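Local coordinates for protein Isomerase/lactonizing enzyme (Agrobacterium fabrum str. C58, PDB 2NQL) that belongs to the enolase superfamily, pairing a mandelate racemase/muconate lactonizing enzyme-type N-terminal domain with a barrel-like C-terminal domain that holds a sodium ion, at residues P154-G159 and G339-H344; G309-P314 and L334-G339; A326-S331 and Y365-G370. All blocks are in the same frame, centred on the assembly; numbering follows the deposited sequence. Where two conformers were deposited one is given.

Interaction 1: residues P154-G159 and G339-H344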
loop_
_atom_site.group_PDB
_atom_site.type_symbol
_atom_site.label_atom_id
_atom_site.label_comp_id
_atom_site.label_asym_id
_atom_site.label_seq_id
_atom_site.Cartn_x
_atom_site.Cartn_y
_atom_site.Cartn_z
ATOM N N PRO A 154 13.529 26.964 -9.396
ATOM C CA PRO A 154 12.488 27.723 -8.716
ATOM C C PRO A 154 11.806 27.005 -7.558
ATOM O O PRO A 154 11.675 25.778 -7.568
ATOM C CB PRO A 154 11.479 27.986 -9.848
ATOM C CG PRO A 154 12.325 28.015 -11.059
ATOM C CD PRO A 154 13.212 26.848 -10.835
ATOM N N ALA A 155 11.386 27.791 -6.576
ATOM C CA ALA A 155 10.656 27.298 -5.420
ATOM C C ALA A 155 9.372 28.106 -5.272
ATOM O O ALA A 155 9.385 29.329 -5.458
ATOM C CB ALA A 155 11.525 27.425 -4.179
ATOM N N TYR A 156 8.256 27.434 -4.987
ATOM C CA TYR A 156 7.009 28.138 -4.694
ATOM C C TYR A 156 6.634 28.037 -3.239
ATOM O O TYR A 156 6.870 27.005 -2.591
ATOM C CB TYR A 156 5.857 27.706 -5.606
ATOM C CG TYR A 156 5.210 26.366 -5.324
ATOM C CD1 TYR A 156 4.155 26.254 -4.394
ATOM C CD2 TYR A 156 5.634 25.209 -5.983
ATOM C CE1 TYR A 156 3.547 25.038 -4.149
ATOM C CE2 TYR A 156 5.006 23.966 -5.746
ATOM C CZ TYR A 156 3.979 23.894 -4.830
ATOM O OH TYR A 156 3.360 22.696 -4.572
ATOM N N VAL A 157 6.033 29.109 -2.735
ATOM C CA VAL A 157 5.626 29.200 -1.339
ATOM C C VAL A 157 4.379 28.372 -1.069
ATOM O O VAL A 157 3.349 28.482 -1.749
ATOM C CB VAL A 157 5.385 30.678 -0.901
ATOM C CG1 VAL A 157 4.988 30.754 0.561
ATOM C CG2 VAL A 157 6.635 31.481 -1.114
ATOM N N SER A 158 4.481 27.542 -0.043
ATOM C CA SER A 158 3.365 26.744 0.361
ATOM C C SER A 158 3.195 26.972 1.859
ATOM O O SER A 158 4.179 27.048 2.614
ATOM C CB SER A 158 3.700 25.281 0.078
ATOM O OG SER A 158 2.568 24.463 0.210
ATOM N N GLY A 159 1.951 27.101 2.288
ATOM C CA GLY A 159 1.668 27.218 3.718
ATOM C C GLY A 159 1.451 28.685 4.000
ATOM O O GLY A 159 2.390 29.486 3.920
ATOM N N GLY A 339 9.966 23.487 -11.086
ATOM C CA GLY A 339 10.316 24.027 -9.774
ATOM C C GLY A 339 9.819 23.055 -8.710
ATOM O O GLY A 339 9.575 21.876 -9.007
ATOM N N HIS A 340 9.659 23.532 -7.487
ATOM C CA HIS A 340 9.586 22.640 -6.312
ATOM C C HIS A 340 8.853 23.335 -5.167
ATOM O O HIS A 340 9.033 24.539 -4.913
ATOM C CB HIS A 340 11.014 22.234 -5.925
ATOM C CG HIS A 340 11.122 20.993 -5.081
ATOM N ND1 HIS A 340 10.605 20.900 -3.802
ATOM C CD2 HIS A 340 11.754 19.812 -5.322
ATOM C CE1 HIS A 340 10.906 19.713 -3.295
ATOM N NE2 HIS A 340 11.593 19.029 -4.201
ATOM N N GLU A 341 7.988 22.586 -4.489
ATOM C CA GLU A 341 7.340 23.107 -3.284
ATOM C C GLU A 341 8.360 23.497 -2.207
ATOM O O GLU A 341 9.370 22.807 -2.007
ATOM C CB GLU A 341 6.315 22.110 -2.754
ATOM C CG GLU A 341 5.393 22.678 -1.685
ATOM C CD GLU A 341 4.247 21.746 -1.340
ATOM O OE1 GLU A 341 4.282 20.587 -1.756
ATOM O OE2 GLU A 341 3.308 22.169 -0.656
ATOM N N PHE A 342 8.094 24.637 -1.568
ATOM C CA PHE A 342 8.893 25.139 -0.463
ATOM C C PHE A 342 7.998 25.415 0.756
ATOM O O PHE A 342 7.119 26.285 0.743
ATOM C CB PHE A 342 9.676 26.400 -0.908
ATOM C CG PHE A 342 10.422 27.108 0.206
ATOM C CD1 PHE A 342 11.416 26.459 0.962
ATOM C CD2 PHE A 342 10.163 28.459 0.472
ATOM C CE1 PHE A 342 12.124 27.141 1.963
ATOM C CE2 PHE A 342 10.892 29.144 1.483
ATOM C CZ PHE A 342 11.848 28.482 2.226
ATOM N N GLN A 343 8.224 24.634 1.806
ATOM C CA GLN A 343 7.524 24.789 3.072
ATOM C C GLN A 343 8.403 25.597 4.001
ATOM O O GLN A 343 9.159 25.032 4.793
ATOM C CB GLN A 343 7.261 23.414 3.692
ATOM C CG GLN A 343 6.311 22.539 2.899
ATOM C CD GLN A 343 4.896 22.635 3.408
ATOM O OE1 GLN A 343 4.033 23.242 2.769
ATOM N NE2 GLN A 343 4.646 22.042 4.573
ATOM N N HIS A 344 8.315 26.919 3.887
ATOM C CA HIS A 344 9.177 27.822 4.620
ATOM C C HIS A 344 9.203 27.559 6.129
ATOM O O HIS A 344 10.261 27.571 6.745
ATOM C CB HIS A 344 8.770 29.268 4.304
ATOM C CG HIS A 344 7.317 29.557 4.544
ATOM N ND1 HIS A 344 6.857 30.126 5.713
ATOM C CD2 HIS A 344 6.221 29.322 3.783
ATOM C CE1 HIS A 344 5.543 30.260 5.649
ATOM N NE2 HIS A 344 5.131 29.778 4.489
#

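Interaction 2: residues G309-P314 and L334-G339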
loop_
_atom_site.group_PDB
_atom_site.type_symbol
_atom_site.label_atom_id
_atom_site.label_comp_id
_atom_site.label_asym_id
_atom_site.label_seq_id
_atom_site.Cartn_x
_atom_site.Cartn_y
_atom_site.Cartn_z
ATOM N N GLY A 309 5.425 14.733 -21.938
ATOM C CA GLY A 309 5.451 16.181 -21.804
ATOM C C GLY A 309 4.694 16.699 -20.601
ATOM O O GLY A 309 4.038 17.727 -20.678
ATOM N N ILE A 310 4.766 15.962 -19.491
ATOM C CA ILE A 310 4.110 16.356 -18.245
ATOM C C ILE A 310 5.157 17.099 -17.407
ATOM O O ILE A 310 6.270 16.597 -17.246
ATOM C CB ILE A 310 3.564 15.086 -17.488
ATOM C CG1 ILE A 310 2.502 14.389 -18.369
ATOM C CG2 ILE A 310 2.969 15.478 -16.104
ATOM C CD1 ILE A 310 2.040 13.013 -17.903
ATOM N N ASP A 311 4.805 18.289 -16.903
ATOM C CA ASP A 311 5.688 19.050 -15.986
ATOM C C ASP A 311 5.860 18.339 -14.636
ATOM O O ASP A 311 4.970 17.644 -14.185
ATOM C CB ASP A 311 5.136 20.455 -15.753
ATOM C CG ASP A 311 5.220 21.327 -17.006
ATOM O OD1 ASP A 311 5.973 20.975 -17.934
ATOM O OD2 ASP A 311 4.540 22.361 -17.059
ATOM N N VAL A 312 7.019 18.514 -14.015
ATOM C CA VAL A 312 7.297 17.928 -12.700
ATOM C C VAL A 312 7.523 19.063 -11.695
ATOM O O VAL A 312 8.436 19.889 -11.863
ATOM C CB VAL A 312 8.523 17.002 -12.755
ATOM C CG1 VAL A 312 8.832 16.432 -11.367
ATOM C CG2 VAL A 312 8.306 15.875 -13.800
ATOM N N ILE A 313 6.660 19.121 -10.684
ATOM C CA ILE A 313 6.779 20.104 -9.595
ATOM C C ILE A 313 6.627 19.356 -8.258
ATOM O O ILE A 313 5.502 19.191 -7.770
ATOM C CB ILE A 313 5.738 21.253 -9.742
ATOM C CG1 ILE A 313 5.820 21.896 -11.142
ATOM C CG2 ILE A 313 5.940 22.319 -8.668
ATOM C CD1 ILE A 313 4.752 22.912 -11.419
ATOM N N PRO A 314 7.748 18.837 -7.717
ATOM C CA PRO A 314 7.712 17.990 -6.531
ATOM C C PRO A 314 7.145 18.640 -5.281
ATOM O O PRO A 314 7.211 19.872 -5.092
ATOM C CB PRO A 314 9.169 17.588 -6.332
ATOM C CG PRO A 314 9.770 17.679 -7.701
ATOM C CD PRO A 314 9.121 18.936 -8.233
ATOM N N LEU A 334 16.070 16.413 -13.924
ATOM C CA LEU A 334 14.835 16.158 -14.665
ATOM C C LEU A 334 14.536 17.255 -15.667
ATOM O O LEU A 334 14.385 18.418 -15.301
ATOM C CB LEU A 334 13.639 15.957 -13.721
ATOM C CG LEU A 334 13.749 14.854 -12.646
ATOM C CD1 LEU A 334 12.472 14.774 -11.767
ATOM C CD2 LEU A 334 14.040 13.501 -13.279
ATOM N N SER A 335 14.441 16.865 -16.938
ATOM C CA SER A 335 14.147 17.793 -18.041
ATOM C C SER A 335 12.793 18.497 -17.910
ATOM O O SER A 335 12.642 19.648 -18.332
ATOM C CB SER A 335 14.252 17.058 -19.377
ATOM O OG SER A 335 13.228 16.079 -19.479
ATOM N N MET A 336 11.818 17.818 -17.299
ATOM C CA MET A 336 10.494 18.375 -17.117
ATOM C C MET A 336 10.296 19.182 -15.816
ATOM O O MET A 336 9.189 19.674 -15.563
ATOM C CB MET A 336 9.451 17.256 -17.190
ATOM C CG MET A 336 9.474 16.451 -18.476
ATOM S SD MET A 336 9.296 17.503 -19.952
ATOM C CE MET A 336 7.733 18.333 -19.699
ATOM N N LEU A 337 11.345 19.307 -15.002
ATOM C CA LEU A 337 11.264 20.115 -13.776
ATOM C C LEU A 337 10.939 21.590 -14.041
ATOM O O LEU A 337 11.672 22.280 -14.761
ATOM C CB LEU A 337 12.544 20.019 -12.945
ATOM C CG LEU A 337 12.404 20.677 -11.558
ATOM C CD1 LEU A 337 11.730 19.711 -10.616
ATOM C CD2 LEU A 337 13.754 21.042 -11.025
ATOM N N LYS A 338 9.852 22.064 -13.439
ATOM C CA LYS A 338 9.520 23.485 -13.469
ATOM C C LYS A 338 9.888 24.228 -12.185
ATOM O O LYS A 338 10.107 25.436 -12.199
ATOM C CB LYS A 338 8.061 23.694 -13.846
ATOM C CG LYS A 338 7.732 23.185 -15.258
ATOM C CD LYS A 338 8.422 24.041 -16.330
ATOM C CE LYS A 338 8.050 23.626 -17.738
ATOM N NZ LYS A 338 8.773 22.372 -18.160
ATOM N N GLY A 339 9.966 23.487 -11.086
ATOM C CA GLY A 339 10.316 24.027 -9.774
ATOM C C GLY A 339 9.819 23.055 -8.710
ATOM O O GLY A 339 9.575 21.876 -9.007
#

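Interaction 3: residues A326-S331 and Y365-G370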
loop_
_atom_site.group_PDB
_atom_site.type_symbol
_atom_site.label_atom_id
_atom_site.label_comp_id
_atom_site.label_asym_id
_atom_site.label_seq_id
_atom_site.Cartn_x
_atom_site.Cartn_y
_atom_site.Cartn_z
ATOM N N ALA A 326 17.453 14.755 -0.867
ATOM C CA ALA A 326 17.245 13.745 -1.924
ATOM C C ALA A 326 16.328 14.226 -3.043
ATOM O O ALA A 326 16.663 14.049 -4.221
ATOM C CB ALA A 326 16.745 12.431 -1.308
ATOM N N SER A 327 15.192 14.851 -2.690
ATOM C CA SER A 327 14.268 15.406 -3.678
ATOM C C SER A 327 14.990 16.427 -4.574
ATOM O O SER A 327 14.826 16.388 -5.790
ATOM C CB SER A 327 13.038 16.068 -3.027
ATOM O OG SER A 327 12.066 16.393 -4.025
ATOM N N LEU A 328 15.755 17.333 -3.968
ATOM C CA LEU A 328 16.477 18.350 -4.744
ATOM C C LEU A 328 17.480 17.699 -5.705
ATOM O O LEU A 328 17.491 18.042 -6.888
ATOM C CB LEU A 328 17.185 19.365 -3.822
ATOM C CG LEU A 328 16.351 20.109 -2.779
ATOM C CD1 LEU A 328 17.203 21.208 -2.170
ATOM C CD2 LEU A 328 15.053 20.679 -3.357
ATOM N N GLN A 329 18.293 16.771 -5.199
ATOM C CA GLN A 329 19.265 16.022 -6.024
ATOM C C GLN A 329 18.613 15.380 -7.246
ATOM O O GLN A 329 19.042 15.605 -8.388
ATOM C CB GLN A 329 19.965 14.922 -5.214
ATOM C CG GLN A 329 20.873 15.381 -4.065
ATOM C CD GLN A 329 22.196 16.009 -4.536
ATOM O OE1 GLN A 329 22.502 16.025 -5.730
ATOM N NE2 GLN A 329 22.984 16.511 -3.588
ATOM N N ALA A 330 17.567 14.589 -7.008
ATOM C CA ALA A 330 16.875 13.907 -8.102
ATOM C C ALA A 330 16.161 14.897 -9.018
ATOM O O ALA A 330 16.246 14.774 -10.234
ATOM C CB ALA A 330 15.895 12.899 -7.556
ATOM N N SER A 331 15.466 15.878 -8.428
ATOM C CA SER A 331 14.725 16.886 -9.214
ATOM C C SER A 331 15.620 17.620 -10.213
ATOM O O SER A 331 15.188 17.954 -11.328
ATOM C CB SER A 331 14.083 17.938 -8.301
ATOM O OG SER A 331 13.074 17.364 -7.494
ATOM N N TYR A 365 15.569 27.246 -4.763
ATOM C CA TYR A 365 16.393 26.303 -4.014
ATOM C C TYR A 365 17.816 26.369 -4.522
ATOM O O TYR A 365 18.040 26.471 -5.729
ATOM C CB TYR A 365 15.895 24.873 -4.230
ATOM C CG TYR A 365 14.767 24.483 -3.328
ATOM C CD1 TYR A 365 15.001 24.193 -1.974
ATOM C CD2 TYR A 365 13.468 24.364 -3.822
ATOM C CE1 TYR A 365 13.968 23.788 -1.133
ATOM C CE2 TYR A 365 12.426 23.943 -2.989
ATOM C CZ TYR A 365 12.697 23.664 -1.639
ATOM O OH TYR A 365 11.693 23.255 -0.807
ATOM N N HIS A 366 18.747 26.311 -3.581
ATOM C CA HIS A 366 20.173 26.118 -3.842
ATOM C C HIS A 366 20.660 24.790 -3.279
ATOM O O HIS A 366 20.603 24.545 -2.058
ATOM C CB HIS A 366 20.966 27.256 -3.195
ATOM C CG HIS A 366 20.661 28.592 -3.788
ATOM N ND1 HIS A 366 21.496 29.204 -4.693
ATOM C CD2 HIS A 366 19.584 29.404 -3.656
ATOM C CE1 HIS A 366 20.964 30.358 -5.065
ATOM N NE2 HIS A 366 19.799 30.498 -4.457
ATOM N N LEU A 367 21.167 23.946 -4.171
ATOM C CA LEU A 367 21.467 22.556 -3.808
ATOM C C LEU A 367 22.763 22.463 -3.016
ATOM O O LEU A 367 23.655 23.291 -3.213
ATOM C CB LEU A 367 21.566 21.699 -5.078
ATOM C CG LEU A 367 20.186 21.159 -5.489
ATOM C CD1 LEU A 367 19.209 22.195 -6.054
ATOM C CD2 LEU A 367 20.330 20.016 -6.406
ATOM N N PRO A 368 22.904 21.425 -2.160
ATOM C CA PRO A 368 24.141 21.268 -1.411
ATOM C C PRO A 368 25.274 20.841 -2.343
ATOM O O PRO A 368 25.006 20.407 -3.478
ATOM C CB PRO A 368 23.799 20.160 -0.401
ATOM C CG PRO A 368 22.759 19.378 -1.065
ATOM C CD PRO A 368 21.949 20.333 -1.871
ATOM N N SER A 369 26.514 20.980 -1.881
ATOM C CA SER A 369 27.688 20.874 -2.768
ATOM C C SER A 369 28.411 19.526 -2.688
ATOM O O SER A 369 29.095 19.120 -3.640
ATOM C CB SER A 369 28.674 21.991 -2.471
ATOM O OG SER A 369 28.051 23.263 -2.576
ATOM N N GLY A 370 28.262 18.839 -1.558
ATOM C CA GLY A 370 29.115 17.688 -1.239
ATOM C C GLY A 370 28.791 16.428 -2.058
ATOM O O GLY A 370 27.788 16.378 -2.784
HETATM O O HOH W 1 25.498 17.540 -3.175
#

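Interaction 1: residues P154-G159 and G339-H344
Strand 152-158 and strand 340-342 run side by side in parallel register and close the barrel of this enolase-superfamily protein, the first strand of the barrel meeting the last. A155, Y156 and V157 are bridged with H340, E341 and F342 in turn. The backbone ladder consists of Y156 N to H340 O (3.0 Å), F342 N to Y156 O, and S158 N to F342 O; the middle bond runs nearly along the C=O axis of Y156. A155 and F342 share one face of the sheet and touch through their CB atoms, whereas Y156 and E341 share the other.

The E341 side chain runs along Y156 to S158. CG stands anti to the backbone N (chi1 -168°) and the chain beyond it is extended. E341 CA lies over one face of the Y156 ring, 3.9 Å from its centroid, and E341 CB, next along, rests 3.5 Å from Y156 OH. CG touches both that hydroxyl and S158 CB, and CD passes Y156 OH again, leaving the carboxylate plane only 13° from that of the ring. OE1 accepts from the backbone N of A316, while OE2 uses its anti lone pair to take a short 2.6 Å bond from S158 OG. K184 NZ hydrogen-bonds Y156 OH and forms a long, weak ion pair with E341 OE2; its charge would probably favour the ionised carboxylate.

At the end of the ladder Q343 OE1 lies 3.2 Å from S158 OG. H344 follows the N-cap residue Q343, and its CG takes the crowded position between backbone N and carbonyl carbon (chi1 54°). CD2 of its ring packs against V157 CG1, and NE2 donates to G159 O over 2.8 Å, meeting a carbonyl lone pair in the plane of the ring.

Interaction 2: residues G309-P314 and L334-G339
Two nearly straight backbone hydrogen bonds join 309-314 to 334-339, both made by V312. Its N donates to M336 O over 2.9 Å, approaching from well above that carbonyl plane, and its O accepts from K338 N over 3.0 Å, this time in the plane. One residue of strand 311-312 thus grips the residues flanking L337, a single bridge and not a ladder. The partner is a type I turn from L334 to L337, which presents M336 O to the strand. A CA-H...O contact extends the pairing, I313 CA lying 3.4 Å from G339 O, a buried oxygen with no hydrogen-bond partner in the model.

The charged contact is a salt bridge between K338 NZ and D311 OD1 (3.1 Å). The lysine chain, bent at chi2 and chi4, folds over D311, so that K338 CG packs on the carboxyl carbon and NZ meets the oxygen from above the carboxylate plane, 60° out of it.

Among the apolar contacts, V312 splits its methyls, CG1 toward L334 CD1 and CG2 toward M336 CB at 3.8 Å, both neighbours crossing it at about a right angle. L337 CD1 lies against P314 CD (3.6 Å), again crosswise. M336, bent at chi2 and chi3, curls round the I310 carbonyl, CB 3.2 Å from I310 O, and CE reaches the backbone at G309, in the Schellman motif that ends helix 295-308.

Strand 311-312 also bonds to strand 285-286, and P314 bonds onward to E341. The bridge ties the loop after helix 322-331 back to strand 311-312, within the beta-alpha-beta unit that this strand, the helix and strand 340-342 form in the enolase-superfamily barrel.

Interaction 3: residues A326-S331 and Y365-G370
L328 of helix 322-331 stands at about a right angle to Y365 and drives a methyl straight onto its ring. L328 CD2 sits over the centre of one face, 3.8 Å from the centroid and 10° off the normal, a well-centred CH-pi contact. The second methyl, CD1, packs against Y365 CD1 at 3.7 Å. Both side chains have CG anti to the carbonyl carbon, and the Y365 hydroxyl continues past the leucine to bond E341 O, which pins the ring.

L367 covers the same helical residue nearer its backbone: its CG touches L328 CB, and its CD2 lies 3.5 Å from L328 O. One residue on, Q329 bends at chi2 (-73°) and reaches obliquely across P368, with NE2 3.8 Å from P368 CG. That amide nitrogen donates to L373 O and, over 2.7 Å, to a water that in turn donates to G370 O and, weakly, to P368 O; Q329 OE1 is held by R143, which also bonds P368 O and so reaches both segments.

No direct hydrogen bond joins the two segments. The helix is thus seated on the chain around strand 364-366 by buried apolar surfaces, and the polar linkage, at the Q329 end, is indirect, through one water and the R143 guanidinium.

Interactions 1 and 3 are buried, whereas interaction 2 is only partly so and carries its salt bridge near the surface. Interactions 1 and 2 both work through backbone pairing, a parallel ladder of three bridged pairs in the first and one bridge in the second; they share G339 and are joined by the P314 O to E341 N bond, which links the two neighbouring barrel strands there. Interaction 3 seats a helix mainly by side chains, with no direct hydrogen bond. It meets interaction 1 through two polar tips, Y365 OH on E341 O and S327 OG on H340 NE2, and interaction 2 through S331, which packs on P314 and L337. Helix 322-331 thus touches both neighbouring contacts.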